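Side-chain contacts in Rho GTPase-activating protein 5 (Homo sapiens, PDB 5U4V), which is a GTPase-activating protein for Rho-family small GTPases and carries pseudoGTPase domains, one of which (pG1) is the fragment described here: residues 26-31 with 47-52; 9-14 with 161-166. All coordinates share one frame; numbering follows the deposited sequence.

Contact 1 (26-31 with 47-52); sequences EIRTQS and LRPVDA
Ile27 and Leu47 make the apolar half of this contact. Leu47 CD1 sits against the branched part of Ile27, 3.3 Å from Ile27 CG2 and 3.5 Å from Ile27 CB. Ile27 CD1 also approaches the same methyl, at 3.7 Å from Leu47 CD1, and the two side chains cross at about a right angle. The CB bond of Ile27 points toward the strand. With CG1 beside the backbone nitrogen (chi1 -60°), CG2 lies anti to that nitrogen and comes nearest to Leu47. Both residues are buried.

The elements joined are helix 19-28 and strand 41-50 of a G-domain-like fold. This is the helix that follows the first strand, 8-14, and it packs on the central sheet. Tyr36 of strand 36-38 also touches Ile27 and Arg28.

The polar half is one hydrogen bond. The Arg28 chain is extended from CG to NE and carries the guanidinium to the strand backbone. Arg28 NH2 donates to Leu47 O at 2.7 Å, with a bent N-H...O angle of 137°. The oxygen lies at the guanidinium edge, close to its plane. Pro49 CD is 4.1 Å from Arg28 NH2, placed obliquely to the group. The Pro49 ring also rests on Ala20, Gln21 and Ala24.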
loop_
_atom_site.group_PDB
_atom_site.type_symbol
_atom_site.label_atom_id
_atom_site.label_comp_id
_atom_site.label_asym_id
_atom_site.label_seq_id
_atom_site.Cartn_x
_atom_site.Cartn_y
_atom_site.Cartn_z
ATOM N N GLU A 26 4.161 -9.208 -8.332
ATOM C CA GLU A 26 4.118 -8.329 -9.493
ATOM C C GLU A 26 5.256 -7.350 -9.484
ATOM O O GLU A 26 5.915 -7.158 -10.499
ATOM C CB GLU A 26 2.822 -7.547 -9.519
ATOM C CG GLU A 26 2.729 -6.550 -10.641
ATOM C CD GLU A 26 1.878 -7.072 -11.775
ATOM O OE1 GLU A 26 2.125 -6.685 -12.928
ATOM O OE2 GLU A 26 0.975 -7.879 -11.510
ATOM N N ILE A 27 5.488 -6.751 -8.328
ATOM C CA ILE A 27 6.527 -5.774 -8.142
ATOM C C ILE A 27 7.945 -6.394 -8.225
ATOM O O ILE A 27 8.830 -5.817 -8.857
ATOM C CB ILE A 27 6.365 -4.984 -6.830
ATOM C CG1 ILE A 27 5.030 -4.227 -6.775
ATOM C CG2 ILE A 27 7.504 -3.984 -6.666
ATOM C CD1 ILE A 27 4.879 -3.266 -5.594
ATOM N N ARG A 28 8.159 -7.537 -7.587
ATOM C CA ARG A 28 9.470 -8.205 -7.617
ATOM C C ARG A 28 9.961 -8.608 -8.999
ATOM O O ARG A 28 11.167 -8.645 -9.218
ATOM C CB ARG A 28 9.495 -9.430 -6.694
ATOM C CG ARG A 28 9.696 -9.096 -5.216
ATOM C CD ARG A 28 9.329 -10.282 -4.397
ATOM N NE ARG A 28 9.136 -9.970 -2.984
ATOM C CZ ARG A 28 8.727 -10.853 -2.073
ATOM N NH1 ARG A 28 8.493 -12.112 -2.386
ATOM N NH2 ARG A 28 8.587 -10.469 -0.826
ATOM N N THR A 29 9.040 -8.891 -9.937
ATOM C CA THR A 29 9.448 -9.270 -11.278
ATOM C C THR A 29 10.149 -8.091 -11.997
ATOM O O THR A 29 10.712 -8.267 -13.081
ATOM C CB THR A 29 8.288 -9.721 -12.181
ATOM O OG1 THR A 29 7.359 -8.647 -12.344
ATOM C CG2 THR A 29 7.624 -10.919 -11.664
ATOM N N GLN A 30 10.075 -6.899 -11.394
ATOM C CA GLN A 30 10.636 -5.701 -12.003
ATOM C C GLN A 30 11.940 -5.317 -11.334
ATOM O O GLN A 30 12.531 -4.341 -11.724
ATOM C CB GLN A 30 9.637 -4.536 -11.973
ATOM C CG GLN A 30 8.312 -4.816 -12.676
ATOM C CD GLN A 30 8.487 -5.249 -14.128
ATOM O OE1 GLN A 30 9.050 -4.524 -14.958
ATOM N NE2 GLN A 30 7.975 -6.422 -14.447
ATOM N N SER A 31 12.354 -6.094 -10.319
ATOM C CA SER A 31 13.553 -5.807 -9.576
ATOM C C SER A 31 14.761 -6.103 -10.438
ATOM O O SER A 31 15.054 -7.254 -10.730
ATOM C CB SER A 31 13.602 -6.581 -8.248
ATOM O OG SER A 31 13.866 -7.959 -8.479
ATOM N N LEU A 47 9.638 -5.723 0.091
ATOM C CA LEU A 47 8.200 -5.903 0.124
ATOM C C LEU A 47 7.811 -7.088 0.967
ATOM O O LEU A 47 8.116 -8.239 0.657
ATOM C CB LEU A 47 7.631 -6.032 -1.285
ATOM C CG LEU A 47 7.902 -4.720 -2.037
ATOM C CD1 LEU A 47 7.544 -4.858 -3.504
ATOM C CD2 LEU A 47 7.246 -3.487 -1.411
ATOM N N ARG A 48 7.110 -6.794 2.048
ATOM C CA ARG A 48 6.689 -7.818 2.976
ATOM C C ARG A 48 5.180 -7.895 3.033
ATOM O O ARG A 48 4.555 -7.127 3.760
ATOM C CB ARG A 48 7.216 -7.477 4.357
ATOM C CG ARG A 48 8.716 -7.516 4.495
ATOM C CD ARG A 48 9.125 -7.282 5.933
ATOM N NE ARG A 48 10.569 -7.285 6.047
ATOM C CZ ARG A 48 11.245 -6.962 7.154
ATOM N NH1 ARG A 48 10.616 -6.620 8.278
ATOM N NH2 ARG A 48 12.572 -6.987 7.147
ATOM N N PRO A 49 4.575 -8.851 2.329
ATOM C CA PRO A 49 3.120 -9.066 2.481
ATOM C C PRO A 49 2.809 -9.670 3.827
ATOM O O PRO A 49 3.583 -10.461 4.323
ATOM C CB PRO A 49 2.764 -10.062 1.365
ATOM C CG PRO A 49 3.951 -10.147 0.516
ATOM C CD PRO A 49 5.151 -9.760 1.334
ATOM N N VAL A 50 1.690 -9.282 4.411
ATOM C CA VAL A 50 1.366 -9.635 5.786
ATOM C C VAL A 50 -0.066 -10.106 5.950
ATOM O O VAL A 50 -0.962 -9.674 5.229
ATOM C CB VAL A 50 1.565 -8.432 6.726
ATOM C CG1 VAL A 50 3.042 -8.100 6.892
ATOM C CG2 VAL A 50 0.797 -7.221 6.231
ATOM N N ASP A 51 -0.320 -10.967 6.917
ATOM C CA ASP A 51 -1.714 -11.167 7.281
ATOM C C ASP A 51 -1.863 -11.279 8.793
ATOM O O ASP A 51 -0.858 -11.400 9.490
ATOM C CB ASP A 51 -2.269 -12.381 6.567
ATOM C CG ASP A 51 -3.754 -12.278 6.314
ATOM O OD1 ASP A 51 -4.490 -11.867 7.248
ATOM O OD2 ASP A 51 -4.188 -12.640 5.204
ATOM N N ALA A 52 -3.090 -11.216 9.322
ATOM C CA ALA A 52 -3.308 -11.441 10.752
ATOM C C ALA A 52 -3.178 -12.905 11.148
ATOM O O ALA A 52 -2.474 -13.227 12.108
ATOM C CB ALA A 52 -4.644 -10.874 11.211
#

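Contact 2 (9-14 with 161-166); sequences VNLFIL and QALRGV
Leu11 meets Leu163 and Val166 with its two terminal methyls, one for each partner. The three residues are buried and lie near the centre of the chain. The fold is the alpha/beta arrangement of a G domain, a member of the P-loop NTPase class. Here its first strand, 8-14, packs against its last helix, 156-173. The two elements are far apart in sequence, so the contact brings the first strand and last helix of the modelled chain together across one face of the sheet.

Leu11 and Leu163 approach each other at a slant. The touching atoms are Leu11 CD1 and Leu163 CD2, 3.7 Å apart. The CB bond of Leu163 does not aim at the strand. Its CG lies anti to the carbonyl carbon (chi1 -82°), and from there CD2 reaches across to the leucine.

Leu11 and Val166 are set differently. Their side chains run past each other in opposite directions. The CB bond of Val166 points toward the strand. Its CG1 is anti to the backbone nitrogen (chi1 173°), and this is the branch that faces Leu11.

The contacts are all between methyl groups, and no hydrogen bond crosses between the segments. Phe72 of strand 69-75 touches both Leu163 and Val166. Val166 also reaches Thr110 of strand 109-114, and Ala162 meets Ile112 there, so the helix spans several strands. At the Val166 end, CG1 of that residue stands 3.9 Å from Leu11 CD2.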
loop_
_atom_site.group_PDB
_atom_site.type_symbol
_atom_site.label_atom_id
_atom_site.label_comp_id
_atom_site.label_asym_id
_atom_site.label_seq_id
_atom_site.Cartn_x
_atom_site.Cartn_y
_atom_site.Cartn_z
ATOM N N VAL A 9 13.787 0.750 1.991
ATOM C CA VAL A 9 12.496 1.025 2.550
ATOM C C VAL A 9 11.784 -0.273 2.833
ATOM O O VAL A 9 11.811 -1.183 2.029
ATOM C CB VAL A 9 11.666 1.909 1.614
ATOM C CG1 VAL A 9 10.315 2.237 2.245
ATOM C CG2 VAL A 9 12.430 3.181 1.291
ATOM N N ASN A 10 11.198 -0.367 4.001
ATOM C CA ASN A 10 10.478 -1.567 4.363
ATOM C C ASN A 10 9.045 -1.386 3.996
ATOM O O ASN A 10 8.334 -0.660 4.664
ATOM C CB ASN A 10 10.590 -1.818 5.850
ATOM C CG ASN A 10 11.632 -2.871 6.164
ATOM O OD1 ASN A 10 11.659 -3.897 5.514
ATOM N ND2 ASN A 10 12.474 -2.635 7.181
ATOM N N LEU A 11 8.600 -2.025 2.936
ATOM C CA LEU A 11 7.242 -1.794 2.507
ATOM C C LEU A 11 6.368 -2.942 2.834
ATOM O O LEU A 11 6.337 -3.927 2.102
ATOM C CB LEU A 11 7.185 -1.567 1.013
ATOM C CG LEU A 11 6.962 -0.126 0.658
ATOM C CD1 LEU A 11 7.054 0.051 -0.856
ATOM C CD2 LEU A 11 5.571 0.195 1.164
ATOM N N PHE A 12 5.630 -2.817 3.910
ATOM C CA PHE A 12 4.639 -3.819 4.224
ATOM C C PHE A 12 3.429 -3.684 3.293
ATOM O O PHE A 12 3.111 -2.584 2.794
ATOM C CB PHE A 12 4.207 -3.697 5.683
ATOM C CG PHE A 12 5.342 -3.829 6.675
ATOM C CD1 PHE A 12 5.727 -5.086 7.148
ATOM C CD2 PHE A 12 6.003 -2.694 7.165
ATOM C CE1 PHE A 12 6.760 -5.217 8.080
ATOM C CE2 PHE A 12 7.023 -2.810 8.113
ATOM C CZ PHE A 12 7.403 -4.075 8.575
ATOM N N ILE A 13 2.778 -4.819 3.037
ATOM C CA ILE A 13 1.631 -4.863 2.150
ATOM C C ILE A 13 0.536 -5.715 2.787
ATOM O O ILE A 13 0.710 -6.946 2.959
ATOM C CB ILE A 13 1.963 -5.434 0.741
ATOM C CG1 ILE A 13 2.933 -4.530 -0.023
ATOM C CG2 ILE A 13 0.687 -5.612 -0.073
ATOM C CD1 ILE A 13 3.469 -5.140 -1.333
ATOM N N LEU A 14 -0.592 -5.060 3.099
ATOM C CA LEU A 14 -1.790 -5.713 3.630
ATOM C C LEU A 14 -2.743 -6.094 2.533
ATOM O O LEU A 14 -2.928 -5.343 1.555
ATOM C CB LEU A 14 -2.510 -4.790 4.556
ATOM C CG LEU A 14 -2.063 -4.800 6.005
ATOM C CD1 LEU A 14 -2.457 -3.468 6.616
ATOM C CD2 LEU A 14 -2.770 -5.951 6.727
ATOM N N GLN A 161 2.833 5.162 -9.177
ATOM C CA GLN A 161 2.193 6.244 -8.476
ATOM C C GLN A 161 2.064 5.896 -7.006
ATOM O O GLN A 161 2.384 6.704 -6.140
ATOM C CB GLN A 161 0.800 6.528 -9.052
ATOM C CG GLN A 161 0.770 7.244 -10.388
ATOM C CD GLN A 161 -0.668 7.373 -10.935
ATOM O OE1 GLN A 161 -1.661 7.106 -10.225
ATOM N NE2 GLN A 161 -0.795 7.804 -12.208
ATOM N N ALA A 162 1.573 4.688 -6.756
ATOM C CA ALA A 162 1.425 4.143 -5.399
ATOM C C ALA A 162 2.755 4.153 -4.680
ATOM O O ALA A 162 2.823 4.496 -3.488
ATOM C CB ALA A 162 0.899 2.715 -5.466
ATOM N N LEU A 163 3.795 3.762 -5.416
ATOM C CA LEU A 163 5.146 3.702 -4.878
ATOM C C LEU A 163 5.676 5.085 -4.560
ATOM O O LEU A 163 6.239 5.293 -3.476
ATOM C CB LEU A 163 6.072 2.993 -5.828
ATOM C CG LEU A 163 6.005 1.471 -5.744
ATOM C CD1 LEU A 163 6.790 0.893 -6.938
ATOM C CD2 LEU A 163 6.552 0.956 -4.390
ATOM N N ARG A 164 5.449 6.044 -5.463
ATOM C CA ARG A 164 5.890 7.373 -5.168
ATOM C C ARG A 164 5.052 8.026 -4.086
ATOM O O ARG A 164 5.538 8.875 -3.341
ATOM C CB ARG A 164 6.035 8.203 -6.420
ATOM C CG ARG A 164 4.762 8.523 -7.144
ATOM C CD ARG A 164 5.064 9.530 -8.244
ATOM N NE ARG A 164 5.886 8.971 -9.294
ATOM C CZ ARG A 164 5.425 8.379 -10.384
ATOM N NH1 ARG A 164 4.130 8.257 -10.602
ATOM N NH2 ARG A 164 6.287 7.938 -11.302
ATOM N N GLY A 165 3.806 7.574 -3.953
ATOM C CA GLY A 165 2.996 7.941 -2.811
ATOM C C GLY A 165 3.740 7.670 -1.492
ATOM O O GLY A 165 4.058 8.622 -0.748
ATOM N N VAL A 166 4.028 6.398 -1.214
ATOM C CA VAL A 166 4.646 5.991 0.045
ATOM C C VAL A 166 6.003 6.649 0.227
ATOM O O VAL A 166 6.280 7.166 1.288
ATOM C CB VAL A 166 4.824 4.456 0.166
ATOM C CG1 VAL A 166 5.608 4.088 1.408
ATOM C CG2 VAL A 166 3.493 3.796 0.264
#

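Overall arrangement
Contact 2 is the deeper of the two, with its centre about 5 Å from the centre of the chain. Contact 1 is centred about 10 Å from the centre of the chain and is only partly buried. Both contacts rest on the same sheet, where strands 41-50 and 8-14 are parallel neighbours. Each ties a different helix to it, 19-28 in contact 1 and 156-173 in contact 2. Their chemistry differs with depth. The inner contact is all aliphatic, whereas the outer one adds an exposed arginine bound to a strand carbonyl. They also touch directly. Arg48 N lies 3.0 Å from Leu11 O, a probable backbone hydrogen bond, and Leu47 packs on Leu11.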